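Local coordinates for protein histone deacetylase complex subunit SAP18 (Mus musculus, PDB 4A6Q) that enhances transcriptional repression by the SIN3-HDAC1 complex and is an auxiliary component of the splicing-dependent exon junction complex, at residues 60-74 with 109-123. Sequence-based numbering, arbitrary orientation. Where two conformers were deposited one is given.
Sequences TWMDATLKELTSLVK and TMSGRKGTDDSMTLQ
The Lys-67 chain passes along the flank of Asp-118, setting CG and CE against the carboxylate: CE of Lys-67 lies 3.5 Å from OD2 of Asp-118, but NZ stays 4.6 Å from that oxygen, too far for a salt bridge. The bend at chi2 (-48°) carries the ammonium past this acid into the turn 110-113, where NZ of Lys-67 donates to O of Met-110 (2.8 Å) from 47° above the carbonyl plane; Arg-113 N reaches the same oxygen from the opposite face. One water joins this ammonium to the Lys-74 ammonium and to the hydroxyls of Thr-70 and Thr-109. Shortening Lys-67 to an alanine is likely to cost Met-110 O its side-chain donor and bare the flank of Asp-118. At the start of helix 66-76, which packs across the sheet of this ubiquitin-like fold, Thr-65 is the N-cap residue, its OG1 accepting from Glu-68 N, while N of Lys-67 donates to O of Asp-118 (3.2 Å). Leu-66 sets CB against CG2 of Thr-109 (3.6 Å) and CD1 alongside CB of Asp-117. A single bridge at Thr-65 and Thr-121 continues the seam, with Leu-66 N bound to Met-120 O and Leu-122 N to Ala-64 O (both 3.0 Å). Beyond it, selenomethionine Met-62 accepts from Gln-123 N and brings CE to 3.7 Å from CB of Gln-123, whose side-chain NE2 bonds to Glu-17.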
loop_
_atom_site.group_PDB
_atom_site.type_symbol
_atom_site.label_atom_id
_atom_site.label_comp_id
_atom_site.label_asym_id
_atom_site.label_seq_id
_atom_site.Cartn_x
_atom_site.Cartn_y
_atom_site.Cartn_z
ATOM N N THR A 60 -5.339 -3.392 -10.882
ATOM C CA THR A 60 -4.553 -2.182 -11.003
ATOM C C THR A 60 -3.175 -2.543 -11.528
ATOM O O THR A 60 -2.968 -3.657 -12.015
ATOM C CB THR A 60 -4.514 -1.403 -9.655
ATOM O OG1 THR A 60 -3.981 -0.076 -9.854
ATOM C CG2 THR A 60 -3.691 -2.151 -8.582
ATOM N N TRP A 61 -2.242 -1.605 -11.428
ATOM C CA TRP A 61 -0.889 -1.767 -11.953
ATOM C C TRP A 61 0.147 -1.298 -10.917
ATOM O O TRP A 61 -0.217 -0.721 -9.899
ATOM C CB TRP A 61 -0.715 -0.987 -13.254
ATOM C CG TRP A 61 -1.548 -1.517 -14.391
ATOM C CD1 TRP A 61 -1.160 -2.429 -15.367
ATOM C CD2 TRP A 61 -2.906 -1.182 -14.670
ATOM N NE1 TRP A 61 -2.219 -2.662 -16.221
ATOM C CE2 TRP A 61 -3.295 -1.911 -15.817
ATOM C CE3 TRP A 61 -3.838 -0.319 -14.067
ATOM C CZ2 TRP A 61 -4.573 -1.806 -16.372
ATOM C CZ3 TRP A 61 -5.089 -0.226 -14.607
ATOM C CH2 TRP A 61 -5.458 -0.966 -15.746
HETATM N N MSE A 62 1.430 -1.573 -11.156
HETATM C CA MSE A 62 2.495 -1.252 -10.192
HETATM C C MSE A 62 2.695 0.242 -9.975
HETATM O O MSE A 62 3.327 0.627 -9.001
HETATM C CB MSE A 62 3.827 -1.905 -10.612
HETATM C CG MSE A 62 3.793 -3.404 -10.584
HETATM SE SE MSE A 62 3.666 -3.988 -8.757
HETATM C CE MSE A 62 5.181 -3.081 -7.966
ATOM N N ASP A 63 2.185 1.069 -10.881
ATOM C CA ASP A 63 2.257 2.536 -10.706
ATOM C C ASP A 63 0.980 3.127 -10.142
ATOM O O ASP A 63 0.783 4.359 -10.187
ATOM C CB ASP A 63 2.735 3.237 -12.010
ATOM C CG ASP A 63 1.727 3.150 -13.155
ATOM O OD1 ASP A 63 0.742 2.366 -13.055
ATOM O OD2 ASP A 63 1.928 3.866 -14.161
ATOM N N ALA A 64 0.118 2.272 -9.584
ATOM C CA ALA A 64 -1.027 2.772 -8.840
ATOM C C ALA A 64 -0.544 3.697 -7.697
ATOM O O ALA A 64 0.371 3.346 -6.948
ATOM C CB ALA A 64 -1.822 1.626 -8.267
ATOM N N THR A 65 -1.208 4.842 -7.546
ATOM C CA THR A 65 -0.877 5.810 -6.465
ATOM C C THR A 65 -1.841 5.697 -5.306
ATOM O O THR A 65 -2.951 5.156 -5.438
ATOM C CB THR A 65 -0.940 7.253 -6.956
ATOM O OG1 THR A 65 -2.290 7.575 -7.312
ATOM C CG2 THR A 65 -0.026 7.433 -8.185
ATOM N N LEU A 66 -1.416 6.203 -4.154
ATOM C CA LEU A 66 -2.324 6.159 -3.013
ATOM C C LEU A 66 -3.661 6.866 -3.310
ATOM O O LEU A 66 -4.743 6.379 -2.892
ATOM C CB LEU A 66 -1.672 6.764 -1.756
ATOM C CG LEU A 66 -0.401 6.069 -1.309
ATOM C CD1 LEU A 66 -0.017 6.604 0.053
ATOM C CD2 LEU A 66 -0.524 4.541 -1.291
ATOM N N LYS A 67 -3.640 8.010 -3.998
ATOM C CA LYS A 67 -4.874 8.734 -4.332
ATOM C C LYS A 67 -5.792 7.956 -5.263
ATOM O O LYS A 67 -7.013 7.933 -5.116
ATOM C CB LYS A 67 -4.558 10.088 -4.989
ATOM C CG LYS A 67 -4.556 11.298 -4.080
ATOM C CD LYS A 67 -5.768 11.435 -3.149
ATOM C CE LYS A 67 -5.668 12.751 -2.381
ATOM N NZ LYS A 67 -6.847 13.064 -1.511
ATOM N N GLU A 68 -5.189 7.251 -6.225
ATOM C CA GLU A 68 -5.969 6.431 -7.127
ATOM C C GLU A 68 -6.703 5.357 -6.344
ATOM O O GLU A 68 -7.866 5.030 -6.610
ATOM C CB GLU A 68 -5.029 5.782 -8.162
ATOM C CG GLU A 68 -5.709 4.924 -9.182
ATOM C CD GLU A 68 -4.762 4.413 -10.270
ATOM O OE1 GLU A 68 -3.531 4.626 -10.158
ATOM O OE2 GLU A 68 -5.297 3.870 -11.270
ATOM N N LEU A 69 -5.995 4.749 -5.388
ATOM C CA LEU A 69 -6.606 3.695 -4.608
ATOM C C LEU A 69 -7.660 4.195 -3.641
ATOM O O LEU A 69 -8.674 3.544 -3.449
ATOM C CB LEU A 69 -5.526 2.881 -3.885
ATOM C CG LEU A 69 -4.556 2.211 -4.883
ATOM C CD1 LEU A 69 -3.388 1.596 -4.126
ATOM C CD2 LEU A 69 -5.290 1.117 -5.712
ATOM N N THR A 70 -7.450 5.357 -3.037
ATOM C CA THR A 70 -8.486 5.827 -2.120
ATOM C C THR A 70 -9.769 6.199 -2.859
ATOM O O THR A 70 -10.850 6.059 -2.316
ATOM C CB THR A 70 -8.071 7.026 -1.271
ATOM O OG1 THR A 70 -7.928 8.161 -2.107
ATOM C CG2 THR A 70 -6.783 6.755 -0.512
ATOM N N SER A 71 -9.657 6.631 -4.109
ATOM C CA SER A 71 -10.845 6.896 -4.912
ATOM C C SER A 71 -11.726 5.654 -5.035
ATOM O O SER A 71 -12.955 5.750 -4.944
ATOM C CB SER A 71 -10.463 7.408 -6.298
ATOM O OG SER A 71 -11.619 7.872 -6.976
ATOM N N LEU A 72 -11.108 4.488 -5.211
ATOM C CA LEU A 72 -11.876 3.247 -5.292
ATOM C C LEU A 72 -12.498 2.854 -3.950
ATOM O O LEU A 72 -13.614 2.335 -3.893
ATOM C CB LEU A 72 -11.002 2.111 -5.835
ATOM C CG LEU A 72 -10.530 2.384 -7.271
ATOM C CD1 LEU A 72 -9.429 1.421 -7.688
ATOM C CD2 LEU A 72 -11.676 2.290 -8.235
ATOM N N VAL A 73 -11.755 3.063 -2.863
ATOM C CA VAL A 73 -12.281 2.771 -1.542
ATOM C C VAL A 73 -13.511 3.645 -1.273
ATOM O O VAL A 73 -14.519 3.174 -0.733
ATOM C CB VAL A 73 -11.184 2.977 -0.478
ATOM C CG1 VAL A 73 -11.740 2.832 0.966
ATOM C CG2 VAL A 73 -10.061 1.981 -0.695
ATOM N N LYS A 74 -13.456 4.902 -1.695
ATOM C CA LYS A 74 -14.596 5.805 -1.477
ATOM C C LYS A 74 -15.885 5.394 -2.202
ATOM O O LYS A 74 -16.986 5.712 -1.735
ATOM C CB LYS A 74 -14.216 7.225 -1.854
ATOM C CG LYS A 74 -13.274 7.869 -0.896
ATOM C CD LYS A 74 -12.586 9.025 -1.572
ATOM C CE LYS A 74 -11.514 9.573 -0.714
ATOM N NZ LYS A 74 -10.820 10.686 -1.423
ATOM N N THR A 109 -3.113 9.602 2.956
ATOM C CA THR A 109 -3.799 10.626 2.176
ATOM C C THR A 109 -5.010 11.114 2.980
ATOM O O THR A 109 -5.391 10.530 3.994
ATOM C CB THR A 109 -4.336 10.086 0.857
ATOM O OG1 THR A 109 -5.284 9.054 1.113
ATOM C CG2 THR A 109 -3.244 9.555 -0.061
HETATM N N MSE A 110 -5.615 12.212 2.517
HETATM C CA MSE A 110 -6.773 12.769 3.174
HETATM C C MSE A 110 -7.787 13.238 2.142
HETATM O O MSE A 110 -7.425 13.861 1.149
HETATM C CB MSE A 110 -6.328 13.939 4.032
HETATM C CG MSE A 110 -7.451 14.664 4.618
HETATM SE SE MSE A 110 -6.716 15.893 5.848
HETATM C CE MSE A 110 -6.364 14.649 7.321
ATOM N N SER A 111 -9.052 12.916 2.374
ATOM C CA SER A 111 -10.117 13.338 1.472
ATOM C C SER A 111 -10.179 14.844 1.320
ATOM O O SER A 111 -10.255 15.551 2.304
ATOM C CB SER A 111 -11.463 12.851 1.996
ATOM O OG SER A 111 -11.561 11.463 1.820
ATOM N N GLY A 112 -10.144 15.319 0.076
ATOM C CA GLY A 112 -10.330 16.748 -0.172
ATOM C C GLY A 112 -9.092 17.582 0.083
ATOM O O GLY A 112 -9.159 18.808 0.082
ATOM N N ARG A 113 -7.954 16.934 0.305
ATOM C CA ARG A 113 -6.733 17.674 0.623
ATOM C C ARG A 113 -5.558 17.092 -0.161
ATOM O O ARG A 113 -5.442 15.866 -0.302
ATOM C CB ARG A 113 -6.438 17.677 2.130
ATOM C CG ARG A 113 -5.283 18.616 2.537
ATOM C CD ARG A 113 -5.077 18.695 4.053
ATOM N NE ARG A 113 -3.841 19.401 4.403
ATOM C CZ ARG A 113 -3.784 20.661 4.833
ATOM N NH1 ARG A 113 -4.900 21.368 4.978
ATOM N NH2 ARG A 113 -2.610 21.214 5.130
ATOM N N LYS A 114 -4.713 17.962 -0.699
ATOM C CA LYS A 114 -3.504 17.506 -1.380
ATOM C C LYS A 114 -2.442 17.250 -0.336
ATOM O O LYS A 114 -2.261 18.032 0.588
ATOM C CB LYS A 114 -3.019 18.559 -2.380
ATOM N N GLY A 115 -1.739 16.142 -0.472
ATOM C CA GLY A 115 -0.694 15.822 0.470
ATOM C C GLY A 115 0.529 15.226 -0.195
ATOM O O GLY A 115 0.504 14.862 -1.396
ATOM N N THR A 116 1.585 15.088 0.594
ATOM C CA THR A 116 2.875 14.742 0.035
ATOM C C THR A 116 2.986 13.300 -0.420
ATOM O O THR A 116 3.916 12.992 -1.188
ATOM C CB THR A 116 4.030 15.031 1.008
ATOM O OG1 THR A 116 3.738 14.433 2.280
ATOM C CG2 THR A 116 4.213 16.543 1.174
ATOM N N ASP A 117 2.054 12.436 -0.003
ATOM C CA ASP A 117 2.129 11.016 -0.403
ATOM C C ASP A 117 1.108 10.685 -1.485
ATOM O O ASP A 117 0.955 9.514 -1.849
ATOM C CB ASP A 117 1.900 10.049 0.770
ATOM C CG ASP A 117 2.895 10.215 1.887
ATOM O OD1 ASP A 117 4.041 10.635 1.613
ATOM O OD2 ASP A 117 2.520 9.907 3.041
ATOM N N ASP A 118 0.399 11.689 -2.014
ATOM C CA ASP A 118 -0.688 11.410 -2.946
ATOM C C ASP A 118 -0.232 10.610 -4.173
ATOM O O ASP A 118 -0.985 9.755 -4.679
ATOM C CB ASP A 118 -1.325 12.707 -3.439
ATOM C CG ASP A 118 -2.118 13.403 -2.370
ATOM O OD1 ASP A 118 -2.225 12.895 -1.242
ATOM O OD2 ASP A 118 -2.664 14.471 -2.714
ATOM N N SER A 119 0.966 10.910 -4.648
ATOM C CA SER A 119 1.485 10.267 -5.860
ATOM C C SER A 119 2.411 9.091 -5.563
ATOM O O SER A 119 3.087 8.571 -6.468
ATOM C CB SER A 119 2.249 11.286 -6.705
ATOM O OG SER A 119 3.429 11.684 -6.039
HETATM N N MSE A 120 2.495 8.695 -4.308
HETATM C CA MSE A 120 3.273 7.531 -3.960
HETATM C C MSE A 120 2.708 6.263 -4.592
HETATM O O MSE A 120 1.525 5.960 -4.460
HETATM C CB MSE A 120 3.330 7.372 -2.438
HETATM C CG MSE A 120 4.031 6.099 -2.019
HETATM SE SE MSE A 120 4.042 5.923 -0.111
HETATM C CE MSE A 120 5.258 7.338 0.285
ATOM N N THR A 121 3.576 5.495 -5.251
ATOM C CA THR A 121 3.123 4.321 -5.978
ATOM C C THR A 121 3.468 3.030 -5.289
ATOM O O THR A 121 4.388 2.945 -4.453
ATOM C CB THR A 121 3.812 4.236 -7.352
ATOM O OG1 THR A 121 5.211 4.149 -7.160
ATOM C CG2 THR A 121 3.487 5.455 -8.215
ATOM N N LEU A 122 2.717 1.988 -5.639
ATOM C CA LEU A 122 3.070 0.654 -5.159
ATOM C C LEU A 122 4.522 0.290 -5.475
ATOM O O LEU A 122 5.263 -0.203 -4.596
ATOM C CB LEU A 122 2.119 -0.394 -5.738
ATOM C CG LEU A 122 0.639 -0.261 -5.363
ATOM C CD1 LEU A 122 -0.159 -1.268 -6.179
ATOM C CD2 LEU A 122 0.354 -0.468 -3.885
ATOM N N GLN A 123 4.958 0.536 -6.696
ATOM C CA GLN A 123 6.331 0.158 -7.056
ATOM C C GLN A 123 7.418 0.902 -6.263
ATOM O O GLN A 123 8.468 0.317 -5.941
ATOM C CB GLN A 123 6.551 0.252 -8.567
ATOM C CG GLN A 123 6.447 1.678 -9.093
ATOM C CD GLN A 123 6.455 1.781 -10.587
ATOM O OE1 GLN A 123 6.490 0.760 -11.296
ATOM N NE2 GLN A 123 6.406 3.015 -11.090
HETATM O O HOH W 1 -7.888 10.549 -0.126
HETATM O O HOH W 2 -4.151 13.733 0.460
HETATM O O HOH W 3 -9.900 13.813 -2.542
#